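Long-range contact in tryparedoxin II (Crithidia fasciculata, PDB 1I5G), which binds glutathionylspermidine and, as a thioredoxin-like dithiol-disulfide oxidoreductase, probably carries reducing equivalents from trypanothione to target proteins: residues Pro8-Val13 against Phe91-Gly96. The protein carries 1 engineered substitution. Sequence-based numbering, arbitrary orientation.
Sequences PYSTNV and FEDRKG
The N-cap of helix 94-103 joins this helix to the N-terminal loop: Asp93, directly before the first turn, turns OD1 back to its own helix and OD2 across to the loop, where Tyr9 and Ser10 meet the carboxylate. A chi1 of -175° carries CG of Asp93 out anti to the backbone N, which brings the carboxylate between Gly96 N and the loop. OD1 accepts the capping bond from Gly96 N at 2.7 Å, met from above the carboxylate plane and bent at the hydrogen. OD2 takes the hydroxyl of Ser10, with OG as donor 2.7 Å away on the anti side and 31° out of that plane. A second bond to OD2 comes from a water, which in turn accepts from Tyr9 N at 2.9 Å. The donors gathered on the carboxylate, together with the helix N-terminus, would be expected to favour its ionised form.

In the thioredoxin-like fold of tryparedoxin the loop of Tyr9 and Ser10 leads into the strand that holds Val13, which pairs with strand 18-22 on one side and strand 87-88 on the other, so the contact ties the N-terminal approach to this part of the sheet to the helix that follows strand 87-88. The Tyr9 side chain lies crosswise to Asp93, ring and carboxylate planes 87° apart, and its CB comes to 3.4 Å from OD1. Farther out, Lys95 CB packs 3.8 Å from Tyr9 CE2 and CD of the extended lysine chain lies over one face of the ring. Behind the cap, Arg94 ties the start of the helix to the sheet through a hydrogen bond from NH2 to Ser69 O on strand 63-69.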
loop_
_atom_site.group_PDB
_atom_site.type_symbol
_atom_site.label_atom_id
_atom_site.label_comp_id
_atom_site.label_asym_id
_atom_site.label_seq_id
_atom_site.Cartn_x
_atom_site.Cartn_y
_atom_site.Cartn_z
ATOM N N PRO A 8 -6.003 10.806 8.407
ATOM C CA PRO A 8 -6.741 11.544 9.439
ATOM C C PRO A 8 -6.962 10.827 10.762
ATOM O O PRO A 8 -7.107 11.526 11.771
ATOM C CB PRO A 8 -8.065 11.766 8.765
ATOM C CG PRO A 8 -8.183 10.713 7.723
ATOM C CD PRO A 8 -6.793 10.601 7.180
ATOM N N TYR A 9 -7.002 9.503 10.826
ATOM C CA TYR A 9 -7.380 8.805 12.044
ATOM C C TYR A 9 -6.282 7.907 12.580
ATOM O O TYR A 9 -6.412 7.448 13.705
ATOM C CB TYR A 9 -8.650 7.987 11.832
ATOM C CG TYR A 9 -9.731 8.823 11.248
ATOM C CD1 TYR A 9 -10.356 9.792 12.046
ATOM C CD2 TYR A 9 -10.120 8.694 9.943
ATOM C CE1 TYR A 9 -11.339 10.579 11.533
ATOM C CE2 TYR A 9 -11.115 9.487 9.398
ATOM C CZ TYR A 9 -11.712 10.433 10.221
ATOM O OH TYR A 9 -12.688 11.195 9.631
ATOM N N SER A 10 -5.204 7.622 11.851
ATOM C CA SER A 10 -4.106 6.821 12.384
ATOM C C SER A 10 -2.800 7.622 12.451
ATOM O O SER A 10 -2.367 8.145 11.421
ATOM C CB SER A 10 -3.888 5.599 11.478
ATOM O OG SER A 10 -4.918 4.622 11.635
ATOM N N THR A 11 -2.227 7.661 13.639
ATOM C CA THR A 11 -0.904 8.261 13.647
ATOM C C THR A 11 0.191 7.200 13.502
ATOM O O THR A 11 1.290 7.533 13.079
ATOM C CB THR A 11 -0.671 9.137 14.854
ATOM O OG1 THR A 11 -0.738 8.207 15.905
ATOM C CG2 THR A 11 -1.872 9.902 15.271
ATOM N N ASN A 12 -0.068 5.943 13.821
ATOM C CA ASN A 12 0.866 4.841 13.637
ATOM C C ASN A 12 0.311 3.853 12.636
ATOM O O ASN A 12 -0.875 3.652 12.504
ATOM C CB ASN A 12 1.172 4.084 14.946
ATOM C CG ASN A 12 2.008 4.901 15.908
ATOM O OD1 ASN A 12 1.558 5.160 17.012
ATOM N ND2 ASN A 12 3.226 5.309 15.497
ATOM N N VAL A 13 1.205 3.205 11.924
ATOM C CA VAL A 13 0.897 2.112 11.019
ATOM C C VAL A 13 1.600 0.854 11.477
ATOM O O VAL A 13 2.502 0.874 12.330
ATOM C CB VAL A 13 1.193 2.476 9.558
ATOM C CG1 VAL A 13 0.362 3.671 9.128
ATOM C CG2 VAL A 13 2.644 2.804 9.395
ATOM N N PHE A 91 -6.362 -2.242 10.835
ATOM C CA PHE A 91 -7.710 -2.626 10.480
ATOM C C PHE A 91 -8.787 -1.842 11.196
ATOM O O PHE A 91 -9.815 -1.489 10.589
ATOM C CB PHE A 91 -7.938 -4.122 10.670
ATOM C CG PHE A 91 -9.275 -4.592 10.156
ATOM C CD1 PHE A 91 -9.526 -4.838 8.817
ATOM C CD2 PHE A 91 -10.314 -4.782 11.052
ATOM C CE1 PHE A 91 -10.743 -5.259 8.401
ATOM C CE2 PHE A 91 -11.572 -5.214 10.634
ATOM C CZ PHE A 91 -11.727 -5.422 9.311
ATOM N N GLU A 92 -8.618 -1.561 12.485
ATOM C CA GLU A 92 -9.695 -0.889 13.213
ATOM C C GLU A 92 -9.972 0.504 12.700
ATOM O O GLU A 92 -11.033 1.066 12.971
ATOM C CB GLU A 92 -9.464 -0.935 14.728
ATOM C CG GLU A 92 -9.481 -2.356 15.282
ATOM C CD GLU A 92 -10.825 -3.028 15.187
ATOM O OE1 GLU A 92 -11.742 -2.547 15.900
ATOM O OE2 GLU A 92 -10.923 -4.009 14.432
ATOM N N ASP A 93 -9.045 1.089 11.941
ATOM C CA ASP A 93 -9.267 2.385 11.291
ATOM C C ASP A 93 -10.033 2.177 9.988
ATOM O O ASP A 93 -9.547 2.355 8.869
ATOM C CB ASP A 93 -7.944 3.093 10.992
ATOM C CG ASP A 93 -8.138 4.496 10.426
ATOM O OD1 ASP A 93 -9.278 5.000 10.307
ATOM O OD2 ASP A 93 -7.103 5.119 10.088
ATOM N N ARG A 94 -11.284 1.770 10.149
ATOM C CA ARG A 94 -12.181 1.592 9.013
ATOM C C ARG A 94 -12.470 2.889 8.265
ATOM O O ARG A 94 -12.441 2.969 7.036
ATOM C CB ARG A 94 -13.458 0.842 9.431
ATOM C CG ARG A 94 -13.210 -0.570 10.033
ATOM C CD ARG A 94 -12.915 -1.713 9.016
ATOM N NE ARG A 94 -11.590 -1.587 8.424
ATOM C CZ ARG A 94 -11.214 -2.093 7.253
ATOM N NH1 ARG A 94 -12.068 -2.786 6.512
ATOM N NH2 ARG A 94 -9.985 -1.909 6.819
ATOM N N LYS A 95 -12.728 3.921 9.048
ATOM C CA LYS A 95 -12.969 5.248 8.502
ATOM C C LYS A 95 -11.797 5.702 7.615
ATOM O O LYS A 95 -11.982 6.306 6.558
ATOM C CB LYS A 95 -13.212 6.284 9.614
ATOM C CG LYS A 95 -14.565 6.256 10.327
ATOM C CD LYS A 95 -14.734 7.408 11.328
ATOM C CE LYS A 95 -15.841 7.138 12.351
ATOM N NZ LYS A 95 -16.080 8.185 13.391
ATOM N N GLY A 96 -10.568 5.412 8.022
ATOM C CA GLY A 96 -9.376 5.802 7.270
ATOM C C GLY A 96 -9.247 5.039 5.966
ATOM O O GLY A 96 -8.811 5.548 4.933
HETATM O O HOH W 1 -6.453 7.451 8.898
#